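Probable mannosyltransferase KTR4 (Saccharomyces cerevisiae, PDB 5A07) is a probable yeast mannosyltransferase that has the GT-A type fold of its glycosyltransferase family and binds guanosine-5'-diphosphate and a manganese ion. Local coordinates at residues E188-S193 against Y199-S204; R210-E215 against V228-P233. All coordinates share one frame; numbering follows the deposited sequence.

Contact 1 of 2, residues E188-S193 against Y199-S204; sequences EMDKMS and YAEVES. With GDP (guanosine-5'-diphosphate), chain F.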
ATOM      1  N   GLU B 188     -12.039 -24.756  -0.291  1.00 44.03           N
ATOM      2  CA  GLU B 188     -10.727 -24.086  -0.056  1.00 44.07           C
ATOM      3  C   GLU B 188     -10.746 -23.212   1.197  1.00 34.38           C
ATOM      4  O   GLU B 188      -9.802 -23.249   2.007  1.00 39.71           O
ATOM      5  CB  GLU B 188     -10.297 -23.238  -1.236  1.00 44.52           C
ATOM      6  CG  GLU B 188     -10.131 -23.982  -2.536  1.00 51.66           C
ATOM      7  CD  GLU B 188      -8.978 -24.950  -2.592  1.00 58.03           C
ATOM      8  OE1 GLU B 188      -8.281 -25.140  -1.550  1.00 55.31           O
ATOM      9  OE2 GLU B 188      -8.819 -25.510  -3.719  1.00 54.40           O
ATOM     10  N   MET B 189     -11.827 -22.446   1.389  1.00 38.98           N
ATOM     11  CA  MET B 189     -11.898 -21.546   2.522  1.00 35.44           C
ATOM     12  C   MET B 189     -12.177 -22.290   3.834  1.00 43.04           C
ATOM     13  O   MET B 189     -11.662 -21.907   4.888  1.00 41.20           O
ATOM     14  CB  MET B 189     -12.836 -20.383   2.229  1.00 39.89           C
ATOM     15  CG  MET B 189     -12.348 -19.444   1.112  1.00 40.48           C
ATOM     16  SD  MET B 189     -10.688 -18.780   1.520  1.00 37.44           S
ATOM     17  CE  MET B 189      -9.723 -19.643   0.273  1.00 37.82           C
ATOM     18  N   ASP B 190     -12.851 -23.449   3.765  1.00 55.12           N
ATOM     19  CA  ASP B 190     -12.840 -24.382   4.938  1.00 49.20           C
ATOM     20  C   ASP B 190     -11.451 -24.798   5.349  1.00 45.24           C
ATOM     21  O   ASP B 190     -11.049 -24.586   6.509  1.00 45.83           O
ATOM     22  CB  ASP B 190     -13.693 -25.642   4.731  1.00 54.52           C
ATOM     23  CG  ASP B 190     -15.132 -25.420   5.101  1.00 60.75           C
ATOM     24  OD1 ASP B 190     -15.440 -24.635   6.036  1.00 72.20           O
ATOM     25  OD2 ASP B 190     -15.973 -26.001   4.414  1.00 63.34           O
ATOM     26  N   LYS B 191     -10.695 -25.373   4.426  1.00 46.54           N
ATOM     27  CA  LYS B 191      -9.306 -25.738   4.741  1.00 47.97           C
ATOM     28  C   LYS B 191      -8.573 -24.548   5.343  1.00 49.74           C
ATOM     29  O   LYS B 191      -7.966 -24.639   6.432  1.00 48.49           O
ATOM     30  CB  LYS B 191      -8.549 -26.210   3.505  1.00 54.74           C
ATOM     31  CG  LYS B 191      -8.664 -27.689   3.224  1.00 62.88           C
ATOM     32  CD  LYS B 191      -7.965 -28.059   1.917  1.00 66.68           C
ATOM     33  CE  LYS B 191      -8.731 -27.476   0.732  1.00 70.79           C
ATOM     34  NZ  LYS B 191      -8.438 -28.083  -0.598  1.00 73.21           N
ATOM     35  N   MET B 192      -8.661 -23.413   4.651  1.00 49.86           N
ATOM     36  CA  MET B 192      -7.975 -22.215   5.090  1.00 45.32           C
ATOM     37  C   MET B 192      -8.398 -21.758   6.520  1.00 49.24           C
ATOM     38  O   MET B 192      -7.559 -21.383   7.319  1.00 51.30           O
ATOM     39  CB  MET B 192      -8.107 -21.125   4.004  1.00 45.64           C
ATOM     40  CG  MET B 192      -6.941 -20.176   4.014  1.00 52.15           C
ATOM     41  SD  MET B 192      -6.939 -18.893   2.763  1.00 46.73           S
ATOM     42  CE  MET B 192      -6.127 -19.692   1.403  1.00 45.54           C
ATOM     43  N   SER B 193      -9.677 -21.836   6.876  1.00 54.73           N
ATOM     44  CA  SER B 193     -10.100 -21.455   8.240  1.00 55.93           C
ATOM     45  C   SER B 193      -9.509 -22.350   9.351  1.00 61.56           C
ATOM     46  O   SER B 193      -9.291 -21.862  10.473  1.00 51.92           O
ATOM     47  CB  SER B 193     -11.618 -21.456   8.335  1.00 60.02           C
ATOM     48  OG  SER B 193     -12.072 -22.786   8.271  1.00 62.02           O
ATOM     49  N   TYR B 199     -10.378 -13.870   7.932  1.00 35.09           N
ATOM     50  CA  TYR B 199     -11.364 -13.548   6.908  1.00 35.72           C
ATOM     51  C   TYR B 199     -11.487 -14.579   5.830  1.00 32.57           C
ATOM     52  O   TYR B 199     -12.059 -14.296   4.768  1.00 34.94           O
ATOM     53  CB  TYR B 199     -11.032 -12.255   6.178  1.00 35.43           C
ATOM     54  CG  TYR B 199     -10.799 -11.017   7.001  1.00 36.95           C
ATOM     55  CD1 TYR B 199     -11.811 -10.446   7.794  1.00 36.92           C
ATOM     56  CD2 TYR B 199      -9.569 -10.370   6.928  1.00 39.56           C
ATOM     57  CE1 TYR B 199     -11.582  -9.279   8.514  1.00 40.59           C
ATOM     58  CE2 TYR B 199      -9.324  -9.208   7.643  1.00 41.30           C
ATOM     59  CZ  TYR B 199     -10.317  -8.642   8.405  1.00 41.43           C
ATOM     60  OH  TYR B 199      -9.984  -7.462   9.076  1.00 38.82           O
ATOM     61  N   ALA B 200     -10.920 -15.761   6.007  1.00 35.48           N
ATOM     62  CA  ALA B 200     -10.889 -16.733   4.885  1.00 35.80           C
ATOM     63  C   ALA B 200     -12.296 -16.995   4.369  1.00 34.88           C
ATOM     64  O   ALA B 200     -12.545 -17.065   3.190  1.00 35.89           O
ATOM     65  CB  ALA B 200     -10.252 -18.043   5.335  1.00 41.57           C
ATOM     66  N   GLU B 201     -13.245 -17.142   5.289  1.00 37.75           N
ATOM     67  CA  GLU B 201     -14.605 -17.491   4.903  1.00 38.77           C
ATOM     68  C   GLU B 201     -15.508 -16.252   4.795  1.00 39.22           C
ATOM     69  O   GLU B 201     -16.731 -16.376   4.721  1.00 36.99           O
ATOM     70  CB  GLU B 201     -15.154 -18.537   5.925  1.00 44.48           C
ATOM     71  CG  GLU B 201     -14.478 -19.915   5.850  1.00 48.82           C
ATOM     72  CD  GLU B 201     -15.032 -20.969   6.829  1.00 54.43           C
ATOM     73  OE1 GLU B 201     -14.708 -20.891   8.028  1.00 52.27           O
ATOM     74  OE2 GLU B 201     -15.764 -21.889   6.398  1.00 59.08           O
ATOM     75  N   VAL B 202     -14.937 -15.046   4.805  1.00 38.35           N
ATOM     76  CA  VAL B 202     -15.756 -13.820   4.638  1.00 34.13           C
ATOM     77  C   VAL B 202     -15.769 -13.390   3.201  1.00 33.10           C
ATOM     78  O   VAL B 202     -14.782 -12.800   2.723  1.00 30.98           O
ATOM     79  CB  VAL B 202     -15.258 -12.715   5.545  1.00 36.03           C
ATOM     80  CG1 VAL B 202     -16.185 -11.496   5.459  1.00 39.74           C
ATOM     81  CG2 VAL B 202     -15.195 -13.206   6.987  1.00 36.29           C
ATOM     82  N   GLU B 203     -16.867 -13.654   2.487  1.00 27.76           N
ATOM     83  CA  GLU B 203     -16.887 -13.448   1.080  1.00 29.45           C
ATOM     84  C   GLU B 203     -16.670 -11.973   0.704  1.00 29.50           C
ATOM     85  O   GLU B 203     -16.041 -11.667  -0.302  1.00 27.09           O
ATOM     86  CB  GLU B 203     -18.198 -13.970   0.483  1.00 30.14           C
ATOM     87  CG  GLU B 203     -18.239 -13.873  -1.039  1.00 29.39           C
ATOM     88  CD  GLU B 203     -19.468 -14.550  -1.647  1.00 34.85           C
ATOM     89  OE1 GLU B 203     -20.167 -15.269  -0.903  1.00 38.27           O
ATOM     90  OE2 GLU B 203     -19.726 -14.349  -2.845  1.00 30.52           O
ATOM     91  N   SER B 204     -17.249 -11.067   1.492  1.00 27.22           N
ATOM     92  CA  SER B 204     -17.129  -9.613   1.224  1.00 26.67           C
ATOM     93  C   SER B 204     -15.606  -9.191   1.200  1.00 25.66           C
ATOM     94  O   SER B 204     -15.249  -8.243   0.527  1.00 25.56           O
ATOM     95  CB  SER B 204     -17.889  -8.836   2.246  1.00 22.42           C
ATOM     96  OG  SER B 204     -17.370  -9.088   3.527  1.00 23.55           O
TER
HETATM   97  PB  GDP F 500      -8.162  -4.812   6.952  1.00 27.33           P
HETATM   98  O1B GDP F 500      -8.398  -5.497   8.245  1.00 30.18           O
HETATM   99  O2B GDP F 500      -7.553  -5.532   5.893  1.00 28.25           O
HETATM  100  O3B GDP F 500      -7.677  -3.424   7.140  1.00 25.14           O
HETATM  101  O3A GDP F 500      -9.675  -4.787   6.366  1.00 30.82           O
HETATM  102  PA  GDP F 500     -10.843  -3.720   6.482  1.00 25.03           P
HETATM  103  O1A GDP F 500     -12.103  -4.285   6.977  1.00 24.59           O
HETATM  104  O2A GDP F 500     -10.487  -2.426   7.089  1.00 20.30           O
HETATM  105  O5' GDP F 500     -11.116  -3.462   4.949  1.00 20.94           O
HETATM  106  C5' GDP F 500     -10.386  -2.636   4.033  1.00 23.38           C
HETATM  107  C4' GDP F 500     -11.177  -1.433   3.547  1.00 23.06           C
HETATM  108  O4' GDP F 500     -12.291  -1.929   2.794  1.00 22.81           O
HETATM  109  C3' GDP F 500     -11.734  -0.547   4.648  1.00 20.10           C
HETATM  110  O3' GDP F 500     -11.820   0.810   4.149  1.00 19.28           O
HETATM  111  C2' GDP F 500     -13.124  -1.155   4.894  1.00 21.51           C
HETATM  112  O2' GDP F 500     -14.053  -0.190   5.371  1.00 18.73           O
HETATM  113  C1' GDP F 500     -13.486  -1.555   3.507  1.00 21.88           C
HETATM  114  N9  GDP F 500     -14.366  -2.745   3.428  1.00 24.90           N
HETATM  115  C8  GDP F 500     -14.116  -4.020   3.821  1.00 25.97           C
HETATM  116  N7  GDP F 500     -15.207  -4.824   3.493  1.00 25.71           N
HETATM  117  C5  GDP F 500     -16.121  -4.018   2.870  1.00 23.84           C
HETATM  118  C6  GDP F 500     -17.453  -4.239   2.276  1.00 23.27           C
HETATM  119  O6  GDP F 500     -17.865  -5.442   2.342  1.00 25.31           O
HETATM  120  N1  GDP F 500     -18.089  -3.180   1.757  1.00 23.38           N
HETATM  121  C2  GDP F 500     -17.554  -1.902   1.782  1.00 21.74           C
HETATM  122  N2  GDP F 500     -18.244  -0.896   1.257  1.00 21.88           N
HETATM  123  N3  GDP F 500     -16.325  -1.645   2.326  1.00 18.74           N
HETATM  124  C4  GDP F 500     -15.580  -2.657   2.809  1.00 21.22           C
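Ala-200 presses its methyl group onto one side of helix 182-194. Its CB lies 3.9 Å from SD of Met-189 and 4.0 Å from CB of Met-192, so the methyl sits against two side chains one helical turn apart. The chain of Met-189 bends at chi2 (-57°) and again at chi3. This brings SD out from the helix to 3.0 Å from the backbone O of Ala-200, a close sulfur-oxygen approach. The same carbonyl accepts a hydrogen bond from His-206. Glu-201 reaches across the flank of the helix. Its chain is extended beyond CG, and CG packs against the backbone O of Met-189. The carboxylate then divides its two oxygens. OE1 lies 3.2 Å from CB of Ser-193, whose OG is bonded within its own helix to O of Asp-190. OE2 comes within 2.8 Å of OD1 of Asp-190, with the carboxylate planes turned 69° apart. Tyr-199 opens the type I turn that ends at Val-202, the N-cap of helix 203-214. Its ring points to the bound guanosine-5'-diphosphate, and OH gives a 2.7 Å hydrogen bond to O1B of that ligand. The turn meets the helix by a small apolar patch round Ala-200 and, beside it, by the acidic side chain of Glu-201. The two acidic oxygens should repel if both groups are charged, and their closeness would probably raise one pKa.

Contact 2 of 2, residues R210-E215 against V228-P233; sequences RFYSKE and VWRLEP. With MN (manganese (II) ion), chain G; GDP (guanosine-5'-diphosphate), chain F.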
ATOM      1  N   ARG B 210     -10.169  -7.948  -4.194  1.00 25.06           N
ATOM      2  CA  ARG B 210     -10.203  -7.886  -5.629  1.00 22.44           C
ATOM      3  C   ARG B 210     -10.566  -6.487  -6.165  1.00 23.65           C
ATOM      4  O   ARG B 210      -9.920  -5.977  -7.133  1.00 22.02           O
ATOM      5  CB  ARG B 210     -11.212  -8.938  -6.106  1.00 24.73           C
ATOM      6  CG  ARG B 210     -11.537  -8.850  -7.602  1.00 25.10           C
ATOM      7  CD  ARG B 210     -12.291 -10.169  -7.940  1.00 27.24           C
ATOM      8  NE  ARG B 210     -12.880 -10.136  -9.252  1.00 29.46           N
ATOM      9  CZ  ARG B 210     -14.162  -9.868  -9.521  1.00 33.74           C
ATOM     10  NH1 ARG B 210     -15.000  -9.581  -8.556  1.00 30.45           N
ATOM     11  NH2 ARG B 210     -14.612  -9.969 -10.770  1.00 31.07           N
ATOM     12  N   PHE B 211     -11.589  -5.843  -5.563  1.00 20.76           N
ATOM     13  CA  PHE B 211     -12.014  -4.512  -5.991  1.00 19.38           C
ATOM     14  C   PHE B 211     -10.825  -3.506  -5.800  1.00 19.43           C
ATOM     15  O   PHE B 211     -10.556  -2.702  -6.690  1.00 18.60           O
ATOM     16  CB  PHE B 211     -13.192  -4.042  -5.132  1.00 18.58           C
ATOM     17  CG  PHE B 211     -13.614  -2.634  -5.386  1.00 20.97           C
ATOM     18  CD1 PHE B 211     -14.436  -2.312  -6.454  1.00 22.37           C
ATOM     19  CD2 PHE B 211     -13.233  -1.614  -4.538  1.00 22.11           C
ATOM     20  CE1 PHE B 211     -14.792  -1.006  -6.746  1.00 23.44           C
ATOM     21  CE2 PHE B 211     -13.593  -0.271  -4.812  1.00 22.28           C
ATOM     22  CZ  PHE B 211     -14.380   0.035  -5.929  1.00 22.17           C
ATOM     23  N   TYR B 212     -10.183  -3.572  -4.642  1.00 18.33           N
ATOM     24  CA  TYR B 212      -9.029  -2.603  -4.396  1.00 19.64           C
ATOM     25  C   TYR B 212      -7.808  -2.925  -5.270  1.00 19.29           C
ATOM     26  O   TYR B 212      -6.975  -2.041  -5.553  1.00 20.57           O
ATOM     27  CB  TYR B 212      -8.688  -2.514  -2.903  1.00 19.06           C
ATOM     28  CG  TYR B 212      -9.128  -1.207  -2.257  1.00 19.35           C
ATOM     29  CD1 TYR B 212      -8.921   0.012  -2.907  1.00 18.98           C
ATOM     30  CD2 TYR B 212      -9.749  -1.172  -0.975  1.00 17.86           C
ATOM     31  CE1 TYR B 212      -9.303   1.211  -2.324  1.00 19.88           C
ATOM     32  CE2 TYR B 212     -10.081   0.033  -0.384  1.00 19.19           C
ATOM     33  CZ  TYR B 212      -9.865   1.220  -1.049  1.00 18.42           C
ATOM     34  OH  TYR B 212     -10.204   2.459  -0.462  1.00 20.76           O
ATOM     35  N   SER B 213      -7.722  -4.162  -5.773  1.00 19.45           N
ATOM     36  CA  SER B 213      -6.625  -4.553  -6.653  1.00 19.52           C
ATOM     37  C   SER B 213      -6.877  -4.021  -8.030  1.00 21.47           C
ATOM     38  O   SER B 213      -6.000  -3.371  -8.638  1.00 20.04           O
ATOM     39  CB  SER B 213      -6.424  -6.089  -6.731  1.00 18.87           C
ATOM     40  OG  SER B 213      -6.065  -6.681  -5.478  1.00 20.71           O
ATOM     41  N   LYS B 214      -8.080  -4.263  -8.567  1.00 20.64           N
ATOM     42  CA  LYS B 214      -8.254  -4.106 -10.044  1.00 23.57           C
ATOM     43  C   LYS B 214      -9.422  -3.313 -10.576  1.00 25.26           C
ATOM     44  O   LYS B 214      -9.501  -3.056 -11.782  1.00 24.47           O
ATOM     45  CB  LYS B 214      -8.255  -5.505 -10.713  1.00 27.86           C
ATOM     46  CG  LYS B 214      -9.572  -6.279 -10.590  1.00 33.14           C
ATOM     47  CD  LYS B 214      -9.395  -7.656 -11.249  1.00 37.59           C
ATOM     48  CE  LYS B 214     -10.672  -8.288 -11.768  1.00 40.12           C
ATOM     49  NZ  LYS B 214     -11.391  -7.354 -12.665  1.00 39.47           N
ATOM     50  N   GLU B 215     -10.310  -2.869  -9.694  1.00 23.47           N
ATOM     51  CA  GLU B 215     -11.547  -2.226 -10.155  1.00 23.51           C
ATOM     52  C   GLU B 215     -11.763  -0.794  -9.663  1.00 23.80           C
ATOM     53  O   GLU B 215     -12.405  -0.013 -10.384  1.00 22.29           O
ATOM     54  CB  GLU B 215     -12.710  -3.100  -9.770  1.00 26.28           C
ATOM     55  CG  GLU B 215     -14.094  -2.593 -10.198  1.00 29.06           C
ATOM     56  CD  GLU B 215     -14.232  -2.329 -11.698  1.00 31.41           C
ATOM     57  OE1 GLU B 215     -13.494  -2.956 -12.465  1.00 33.47           O
ATOM     58  OE2 GLU B 215     -15.053  -1.469 -12.090  1.00 34.99           O
ATOM     59  N   VAL B 228      -5.068   9.311  -5.882  1.00 18.00           N
ATOM     60  CA  VAL B 228      -5.946   9.030  -4.760  1.00 18.21           C
ATOM     61  C   VAL B 228      -5.055   8.955  -3.538  1.00 18.58           C
ATOM     62  O   VAL B 228      -3.896   8.493  -3.614  1.00 15.79           O
ATOM     63  CB  VAL B 228      -6.806   7.745  -4.861  1.00 21.86           C
ATOM     64  CG1 VAL B 228      -7.776   7.745  -6.085  1.00 20.26           C
ATOM     65  CG2 VAL B 228      -5.964   6.554  -4.889  1.00 24.96           C
ATOM     66  N   TRP B 229      -5.591   9.429  -2.420  1.00 15.45           N
ATOM     67  CA  TRP B 229      -5.091   9.132  -1.115  1.00 14.19           C
ATOM     68  C   TRP B 229      -6.138   8.183  -0.530  1.00 14.78           C
ATOM     69  O   TRP B 229      -7.234   8.628  -0.151  1.00 15.53           O
ATOM     70  CB  TRP B 229      -4.976  10.454  -0.346  1.00 15.72           C
ATOM     71  CG  TRP B 229      -4.409  10.370   1.038  1.00 15.47           C
ATOM     72  CD1 TRP B 229      -4.611   9.375   1.954  1.00 15.93           C
ATOM     73  CD2 TRP B 229      -3.601  11.362   1.678  1.00 15.89           C
ATOM     74  NE1 TRP B 229      -3.915   9.665   3.147  1.00 16.96           N
ATOM     75  CE2 TRP B 229      -3.289  10.880   2.992  1.00 17.14           C
ATOM     76  CE3 TRP B 229      -3.112  12.606   1.280  1.00 15.33           C
ATOM     77  CZ2 TRP B 229      -2.511  11.617   3.880  1.00 16.87           C
ATOM     78  CZ3 TRP B 229      -2.283  13.298   2.119  1.00 16.52           C
ATOM     79  CH2 TRP B 229      -1.983  12.792   3.423  1.00 16.27           C
ATOM     80  N   ARG B 230      -5.796   6.924  -0.348  1.00 14.37           N
ATOM     81  CA  ARG B 230      -6.635   5.960   0.335  1.00 15.82           C
ATOM     82  C   ARG B 230      -6.669   6.155   1.847  1.00 16.97           C
ATOM     83  O   ARG B 230      -5.623   6.130   2.495  1.00 16.35           O
ATOM     84  CB  ARG B 230      -6.194   4.550   0.018  1.00 16.27           C
ATOM     85  CG  ARG B 230      -6.992   3.446   0.709  1.00 16.87           C
ATOM     86  CD  ARG B 230      -6.554   2.173   0.057  1.00 18.01           C
ATOM     87  NE  ARG B 230      -6.954   1.014   0.790  1.00 18.28           N
ATOM     88  CZ  ARG B 230      -6.670  -0.207   0.403  1.00 19.49           C
ATOM     89  NH1 ARG B 230      -6.032  -0.437  -0.734  1.00 18.52           N
ATOM     90  NH2 ARG B 230      -7.051  -1.217   1.135  1.00 21.82           N
ATOM     91  N   LEU B 231      -7.893   6.258   2.387  1.00 15.90           N
ATOM     92  CA  LEU B 231      -8.170   6.422   3.799  1.00 16.92           C
ATOM     93  C   LEU B 231      -9.082   5.294   4.281  1.00 19.10           C
ATOM     94  O   LEU B 231     -10.072   4.951   3.619  1.00 18.46           O
ATOM     95  CB  LEU B 231      -8.892   7.741   4.007  1.00 16.97           C
ATOM     96  CG  LEU B 231      -9.093   8.119   5.450  1.00 17.29           C
ATOM     97  CD1 LEU B 231      -7.775   8.426   6.156  1.00 17.46           C
ATOM     98  CD2 LEU B 231      -9.983   9.348   5.467  1.00 18.66           C
ATOM     99  N   GLU B 232      -8.725   4.660   5.396  1.00 18.00           N
ATOM    100  CA  GLU B 232      -9.544   3.598   5.977  1.00 17.58           C
ATOM    101  C   GLU B 232     -10.074   4.041   7.346  1.00 17.88           C
ATOM    102  O   GLU B 232      -9.563   4.993   7.943  1.00 15.30           O
ATOM    103  CB  GLU B 232      -8.744   2.318   6.196  1.00 17.81           C
ATOM    104  CG  GLU B 232      -8.356   1.654   4.898  1.00 17.73           C
ATOM    105  CD  GLU B 232      -8.134   0.154   4.974  1.00 18.83           C
ATOM    106  OE1 GLU B 232      -8.071  -0.438   6.083  1.00 18.08           O
ATOM    107  OE2 GLU B 232      -7.798  -0.386   3.902  1.00 20.34           O
ATOM    108  N   PRO B 233     -11.134   3.394   7.788  1.00 17.58           N
ATOM    109  CA  PRO B 233     -11.658   3.746   9.103  1.00 19.53           C
ATOM    110  C   PRO B 233     -10.662   3.477  10.231  1.00 18.54           C
ATOM    111  O   PRO B 233      -9.853   2.555  10.138  1.00 18.61           O
ATOM    112  CB  PRO B 233     -12.869   2.811   9.268  1.00 20.95           C
ATOM    113  CG  PRO B 233     -13.248   2.465   7.897  1.00 21.80           C
ATOM    114  CD  PRO B 233     -11.947   2.374   7.154  1.00 20.00           C
TER
HETATM  115 MN    MN G 501      -8.540  -1.561   7.885  1.00 23.60          MN
HETATM  116  PB  GDP F 500      -8.162  -4.812   6.952  1.00 27.33           P
HETATM  117  O1B GDP F 500      -8.398  -5.497   8.245  1.00 30.18           O
HETATM  118  O2B GDP F 500      -7.553  -5.532   5.893  1.00 28.25           O
HETATM  119  O3B GDP F 500      -7.677  -3.424   7.140  1.00 25.14           O
HETATM  120  O3A GDP F 500      -9.675  -4.787   6.366  1.00 30.82           O
HETATM  121  PA  GDP F 500     -10.843  -3.720   6.482  1.00 25.03           P
HETATM  122  O1A GDP F 500     -12.103  -4.285   6.977  1.00 24.59           O
HETATM  123  O2A GDP F 500     -10.487  -2.426   7.089  1.00 20.30           O
HETATM  124  O5' GDP F 500     -11.116  -3.462   4.949  1.00 20.94           O
HETATM  125  C5' GDP F 500     -10.386  -2.636   4.033  1.00 23.38           C
HETATM  126  C4' GDP F 500     -11.177  -1.433   3.547  1.00 23.06           C
HETATM  127  O4' GDP F 500     -12.291  -1.929   2.794  1.00 22.81           O
HETATM  128  C3' GDP F 500     -11.734  -0.547   4.648  1.00 20.10           C
HETATM  129  O3' GDP F 500     -11.820   0.810   4.149  1.00 19.28           O
HETATM  130  C2' GDP F 500     -13.124  -1.155   4.894  1.00 21.51           C
HETATM  131  O2' GDP F 500     -14.053  -0.190   5.371  1.00 18.73           O
HETATM  132  C1' GDP F 500     -13.486  -1.555   3.507  1.00 21.88           C
HETATM  133  N9  GDP F 500     -14.366  -2.745   3.428  1.00 24.90           N
HETATM  134  C8  GDP F 500     -14.116  -4.020   3.821  1.00 25.97           C
HETATM  135  N7  GDP F 500     -15.207  -4.824   3.493  1.00 25.71           N
HETATM  136  C5  GDP F 500     -16.121  -4.018   2.870  1.00 23.84           C
HETATM  137  C6  GDP F 500     -17.453  -4.239   2.276  1.00 23.27           C
HETATM  138  O6  GDP F 500     -17.865  -5.442   2.342  1.00 25.31           O
HETATM  139  N1  GDP F 500     -18.089  -3.180   1.757  1.00 23.38           N
HETATM  140  C2  GDP F 500     -17.554  -1.902   1.782  1.00 21.74           C
HETATM  141  N2  GDP F 500     -18.244  -0.896   1.257  1.00 21.88           N
HETATM  142  N3  GDP F 500     -16.325  -1.645   2.326  1.00 18.74           N
HETATM  143  C4  GDP F 500     -15.580  -2.657   2.809  1.00 21.22           C
HETATM  144  O   HOH W   1     -10.679   2.672   2.178  1.00 19.99           O
HETATM  145  O   HOH W   2      -9.816   0.181   8.912  1.00 17.31           O
HETATM  146  O   HOH W   3      -9.062  -2.702   9.897  1.00 23.26           O
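Tyr-212 and Arg-230 lie face to face. The guanidinium of Arg-230 rests flat on the tyrosine ring, with planes 5° apart. CZ of Arg-230 stands 3.5 Å from the ring centroid of Tyr-212, in a cation-pi stack. CD of Arg-230 adds a CH-pi contact over the same face. The arginine chain is extended from CG to NE, which lays its length across the ring from the hydroxyl end toward CB. NH2 of Arg-230 donates a 3.0 Å bond to OE2 of Glu-232, close to the guanidinium plane, within a salt bridge. OE1 of Glu-232 binds the manganese ion at 2.2 Å. The arginine is therefore a second-shell group and probably helps to orient a metal ligand. The stack joins helix 203-214 to strand 227-230 in the mixed sheet of the GT-A fold, where acidic residues commonly hold the metal, and the metal in turn the diphosphate. His-381, two waters, O2A and O3B of guanosine-5'-diphosphate complete the coordination. One water links OH of Tyr-212, O of Leu-231 and O3' of the ligand. Farther out, NH1 of Arg-230 forms salt bridges with Asp-354 and Glu-322, which probably help to fix the rotation of the guanidinium over the ring.

Overall arrangement
Helix 203-214 is common to both contacts. Contact 1 lies at its N-terminal end, and contact 2 uses its C-terminal part. Their centres are about 21 Å apart, and their nearest atoms stay about 7 Å from each other. Contact 1 is partly buried, its centre about 23 Å from the centre of the chain; contact 2 is buried, its centre about 9 Å from that point. Guanosine-5'-diphosphate connects the two. Residues 199-204 meet its terminal phosphate and its guanine O6, while residues 228-233 meet its ribose and, through manganese, both phosphates. Asn-142, Asp-143, Leu-110 and Tyr-205 add further hydrogen bonds to the ligand in the pocket that the two contacts help to line.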